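Local atomic coordinates of uncharacterized protein (Deinococcus radiodurans, PDB entry 3GG7), a protein that binds manganese and is probably a metal-dependent hydrolase of the TatD family that acts on ester bonds, though its substrate is not established. Residues 157-171 with 182-195. Residues are numbered along the deposited sequence; the frame is centred on the assembly and turned at random.
Sequences LRRAISLGCWFSVGP and LIRSMPRDRVLTET
R190 and W166 both set their CG anti to the carbonyl carbon (chi1 -75° and -65°). With chi2 extended, this lays R190 CG over one face of the W166 indole, a CH-pi contact 3.8 Å from the centroid of the five-membered ring. A bend at chi3 (-103°) then carries the guanidinium to the C-terminal end of helix 154-162. There R190 NH1 gives a nearly straight bond of 2.9 Å to I161 O, on a lone pair in the carbonyl plane. The same NH1 bonds C165 O, tilted from the guanidinium plane. I161 O also accepts from G164 N, within the Schellman motif that ends the helix.

On the helix side of the strands, M186 CG lies over one face of the F167 ring, toward its rim. SD follows obliquely, 4.4 Å from the ring centroid, a Met-aromatic contact, and also touches V169 CG1. L157 CD2 packs tightly on L182 CD2 (3.5 Å), joining helices 154-162 and 177-185.

Strands 166-169 and 191-193 pair in parallel: F167 N bonds R190 O, L192 N F167 O, V169 N L192 O, and E194 N V169 O. S168 OG donates to E194 OE1 (2.5 Å) on its anti side. E194 OE2 is hydrogen-bonded to H148 ND1, a predicted ligand of a second metal, and E194 touches H7, a manganese ligand. S168 is thus placed to orient this carboxylate. Successive strand-helix units build the TIM-barrel fold of TatD hydrolases, with the metal site at the C-terminal strand ends.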
# COMPACT_ATOMS: atom_id res chain seq x y z
N LEU A 157 11.82 11.91 -0.40
CA LEU A 157 10.75 11.88 0.59
C LEU A 157 10.20 13.29 0.80
O LEU A 157 8.97 13.49 0.84
CB LEU A 157 11.24 11.29 1.92
CG LEU A 157 10.27 11.38 3.10
CD1 LEU A 157 8.92 10.80 2.71
CD2 LEU A 157 10.85 10.68 4.31
N ARG A 158 11.09 14.28 0.91
CA ARG A 158 10.67 15.67 1.06
C ARG A 158 9.80 16.06 -0.13
O ARG A 158 8.77 16.68 0.03
CB ARG A 158 11.89 16.60 1.20
N ARG A 159 10.20 15.64 -1.32
CA ARG A 159 9.39 15.93 -2.51
C ARG A 159 8.02 15.22 -2.47
O ARG A 159 7.00 15.81 -2.83
CB ARG A 159 10.13 15.52 -3.79
CG ARG A 159 9.39 15.85 -5.05
CD ARG A 159 10.11 15.39 -6.32
NE ARG A 159 9.23 15.57 -7.46
CZ ARG A 159 9.27 14.84 -8.58
NH1 ARG A 159 10.14 13.86 -8.74
NH2 ARG A 159 8.40 15.10 -9.53
N ALA A 160 8.02 13.95 -2.08
CA ALA A 160 6.76 13.24 -1.96
C ALA A 160 5.79 13.94 -1.00
O ALA A 160 4.61 14.08 -1.28
CB ALA A 160 7.04 11.83 -1.49
N ILE A 161 6.33 14.37 0.14
CA ILE A 161 5.50 15.09 1.12
C ILE A 161 4.89 16.33 0.46
O ILE A 161 3.68 16.56 0.53
CB ILE A 161 6.31 15.46 2.34
CG1 ILE A 161 6.69 14.21 3.13
CG2 ILE A 161 5.50 16.42 3.24
CD1 ILE A 161 7.87 14.40 4.06
N SER A 162 5.72 17.08 -0.25
CA SER A 162 5.28 18.28 -0.98
C SER A 162 4.19 18.02 -2.03
O SER A 162 3.34 18.89 -2.29
CB SER A 162 6.51 18.95 -1.63
OG SER A 162 6.84 18.35 -2.88
N LEU A 163 4.20 16.83 -2.63
CA LEU A 163 3.21 16.41 -3.60
C LEU A 163 1.92 15.83 -2.97
O LEU A 163 1.01 15.38 -3.69
CB LEU A 163 3.81 15.36 -4.56
CG LEU A 163 4.81 15.96 -5.56
CD1 LEU A 163 5.64 14.85 -6.20
CD2 LEU A 163 4.09 16.78 -6.62
N GLY A 164 1.85 15.83 -1.65
CA GLY A 164 0.65 15.36 -0.95
C GLY A 164 0.60 13.86 -0.72
O GLY A 164 -0.50 13.30 -0.49
N CYS A 165 1.75 13.19 -0.76
CA CYS A 165 1.78 11.74 -0.50
C CYS A 165 1.58 11.46 0.96
O CYS A 165 1.97 12.25 1.85
CB CYS A 165 3.09 11.11 -0.93
SG CYS A 165 3.37 11.07 -2.71
N TRP A 166 0.94 10.31 1.21
CA TRP A 166 0.90 9.65 2.51
C TRP A 166 1.87 8.47 2.49
O TRP A 166 2.44 8.18 1.44
CB TRP A 166 -0.51 9.14 2.82
CG TRP A 166 -1.56 10.21 2.99
CD1 TRP A 166 -1.84 11.25 2.17
CD2 TRP A 166 -2.51 10.27 4.04
NE1 TRP A 166 -2.90 11.98 2.66
CE2 TRP A 166 -3.33 11.39 3.81
CE3 TRP A 166 -2.73 9.48 5.18
CZ2 TRP A 166 -4.36 11.75 4.67
CZ3 TRP A 166 -3.77 9.83 6.02
CH2 TRP A 166 -4.55 10.97 5.77
N PHE A 167 2.06 7.80 3.63
CA PHE A 167 3.03 6.74 3.77
C PHE A 167 2.50 5.63 4.62
O PHE A 167 1.96 5.90 5.68
CB PHE A 167 4.34 7.30 4.40
CG PHE A 167 4.84 8.51 3.69
CD1 PHE A 167 5.70 8.37 2.60
CD2 PHE A 167 4.37 9.77 4.02
CE1 PHE A 167 6.11 9.47 1.88
CE2 PHE A 167 4.76 10.88 3.30
CZ PHE A 167 5.66 10.73 2.24
N SER A 168 2.66 4.39 4.18
CA SER A 168 2.39 3.26 5.03
C SER A 168 3.71 2.58 5.33
O SER A 168 4.49 2.27 4.45
CB SER A 168 1.32 2.31 4.44
OG SER A 168 1.68 1.81 3.16
N VAL A 169 3.98 2.41 6.62
CA VAL A 169 5.28 2.00 7.08
C VAL A 169 5.14 0.66 7.77
O VAL A 169 4.13 0.39 8.44
CB VAL A 169 5.94 3.07 8.01
CG1 VAL A 169 5.99 4.43 7.31
CG2 VAL A 169 5.22 3.19 9.33
N GLY A 170 6.15 -0.18 7.59
CA GLY A 170 6.14 -1.55 8.06
C GLY A 170 7.22 -1.90 9.05
O GLY A 170 7.99 -1.03 9.49
N PRO A 171 7.31 -3.18 9.41
CA PRO A 171 8.27 -3.63 10.43
C PRO A 171 9.74 -3.31 10.14
O PRO A 171 10.48 -2.99 11.08
CB PRO A 171 8.06 -5.14 10.43
CG PRO A 171 6.60 -5.31 10.06
CD PRO A 171 6.38 -4.25 9.01
N LEU A 182 13.76 8.22 7.87
CA LEU A 182 12.69 8.56 6.94
C LEU A 182 11.39 8.89 7.70
O LEU A 182 10.74 9.88 7.45
CB LEU A 182 12.48 7.41 5.93
CG LEU A 182 13.53 7.22 4.82
CD1 LEU A 182 13.33 5.89 4.09
CD2 LEU A 182 13.45 8.40 3.86
N ILE A 183 11.04 8.03 8.65
CA ILE A 183 9.83 8.25 9.47
C ILE A 183 9.85 9.60 10.20
O ILE A 183 8.85 10.31 10.22
CB ILE A 183 9.63 7.06 10.45
CG1 ILE A 183 9.26 5.78 9.66
CG2 ILE A 183 8.56 7.40 11.51
CD1 ILE A 183 9.29 4.49 10.49
N ARG A 184 11.01 9.99 10.73
CA ARG A 184 11.11 11.29 11.41
C ARG A 184 10.80 12.51 10.52
O ARG A 184 10.34 13.54 11.03
CB ARG A 184 12.48 11.45 12.09
CG ARG A 184 12.65 10.54 13.27
CD ARG A 184 13.88 10.89 14.07
NE ARG A 184 14.40 9.68 14.69
CZ ARG A 184 15.35 8.91 14.19
NH1 ARG A 184 15.97 9.21 13.05
NH2 ARG A 184 15.71 7.82 14.85
N SER A 185 11.03 12.39 9.21
CA SER A 185 10.68 13.46 8.27
C SER A 185 9.20 13.50 7.81
O SER A 185 8.74 14.49 7.22
CB SER A 185 11.61 13.40 7.06
OG SER A 185 12.92 13.72 7.48
N MET A 186 8.46 12.45 8.13
CA MET A 186 7.07 12.33 7.70
C MET A 186 6.15 13.07 8.66
O MET A 186 6.29 12.93 9.88
CB MET A 186 6.66 10.84 7.67
CG MET A 186 7.41 9.97 6.68
SD MET A 186 6.93 8.20 6.81
CE MET A 186 8.03 7.47 5.62
N PRO A 187 5.18 13.85 8.12
CA PRO A 187 4.16 14.41 9.00
C PRO A 187 3.38 13.27 9.65
O PRO A 187 2.96 12.32 8.95
CB PRO A 187 3.29 15.26 8.07
CG PRO A 187 3.76 14.98 6.71
CD PRO A 187 4.99 14.24 6.72
N ARG A 188 3.17 13.34 10.96
CA ARG A 188 2.53 12.24 11.67
C ARG A 188 1.10 12.03 11.24
O ARG A 188 0.59 10.91 11.38
CB ARG A 188 2.58 12.44 13.19
CG ARG A 188 3.98 12.36 13.74
CD ARG A 188 4.01 12.40 15.24
NE ARG A 188 5.37 12.46 15.76
CZ ARG A 188 5.67 12.59 17.05
NH1 ARG A 188 4.71 12.69 17.97
NH2 ARG A 188 6.94 12.62 17.42
N ASP A 189 0.46 13.07 10.72
CA ASP A 189 -0.93 12.98 10.25
C ASP A 189 -1.07 12.34 8.86
O ASP A 189 -2.18 12.28 8.32
CB ASP A 189 -1.68 14.34 10.37
CG ASP A 189 -1.04 15.47 9.60
OD1 ASP A 189 -0.06 15.24 8.86
OD2 ASP A 189 -1.56 16.61 9.71
N ARG A 190 0.04 11.86 8.30
CA ARG A 190 0.01 11.13 7.02
C ARG A 190 0.69 9.76 7.10
O ARG A 190 1.01 9.15 6.06
CB ARG A 190 0.67 11.97 5.93
CG ARG A 190 -0.23 13.14 5.45
CD ARG A 190 0.29 13.76 4.16
NE ARG A 190 0.96 15.03 4.39
CZ ARG A 190 1.74 15.63 3.51
NH1 ARG A 190 1.97 15.09 2.31
NH2 ARG A 190 2.30 16.80 3.84
N VAL A 191 0.86 9.24 8.31
CA VAL A 191 1.49 7.95 8.55
C VAL A 191 0.45 6.87 8.86
O VAL A 191 -0.41 7.03 9.72
CB VAL A 191 2.55 8.05 9.65
CG1 VAL A 191 3.17 6.69 9.97
CG2 VAL A 191 3.64 9.00 9.17
N LEU A 192 0.53 5.78 8.08
CA LEU A 192 -0.29 4.58 8.29
C LEU A 192 0.68 3.44 8.55
O LEU A 192 1.87 3.52 8.23
CB LEU A 192 -1.11 4.29 7.01
CG LEU A 192 -1.98 5.44 6.53
CD1 LEU A 192 -2.57 5.13 5.18
CD2 LEU A 192 -3.08 5.80 7.56
N THR A 193 0.15 2.36 9.10
CA THR A 193 0.94 1.17 9.39
C THR A 193 0.57 0.05 8.40
O THR A 193 -0.56 -0.03 7.97
CB THR A 193 0.68 0.70 10.84
OG1 THR A 193 -0.72 0.68 11.12
CG2 THR A 193 1.36 1.64 11.86
N GLU A 194 1.53 -0.82 8.08
CA GLU A 194 1.32 -1.97 7.17
C GLU A 194 2.22 -3.13 7.57
O GLU A 194 3.14 -2.93 8.37
CB GLU A 194 1.64 -1.59 5.72
CG GLU A 194 3.13 -1.29 5.44
CD GLU A 194 3.47 -1.21 3.94
OE1 GLU A 194 2.80 -0.46 3.21
OE2 GLU A 194 4.39 -1.94 3.51
N THR A 195 1.99 -4.32 7.01
CA THR A 195 2.97 -5.40 7.05
C THR A 195 3.55 -5.80 5.69
O THR A 195 4.68 -6.25 5.62
CB THR A 195 2.43 -6.70 7.66
OG1 THR A 195 1.37 -7.23 6.84
CG2 THR A 195 1.95 -6.49 9.10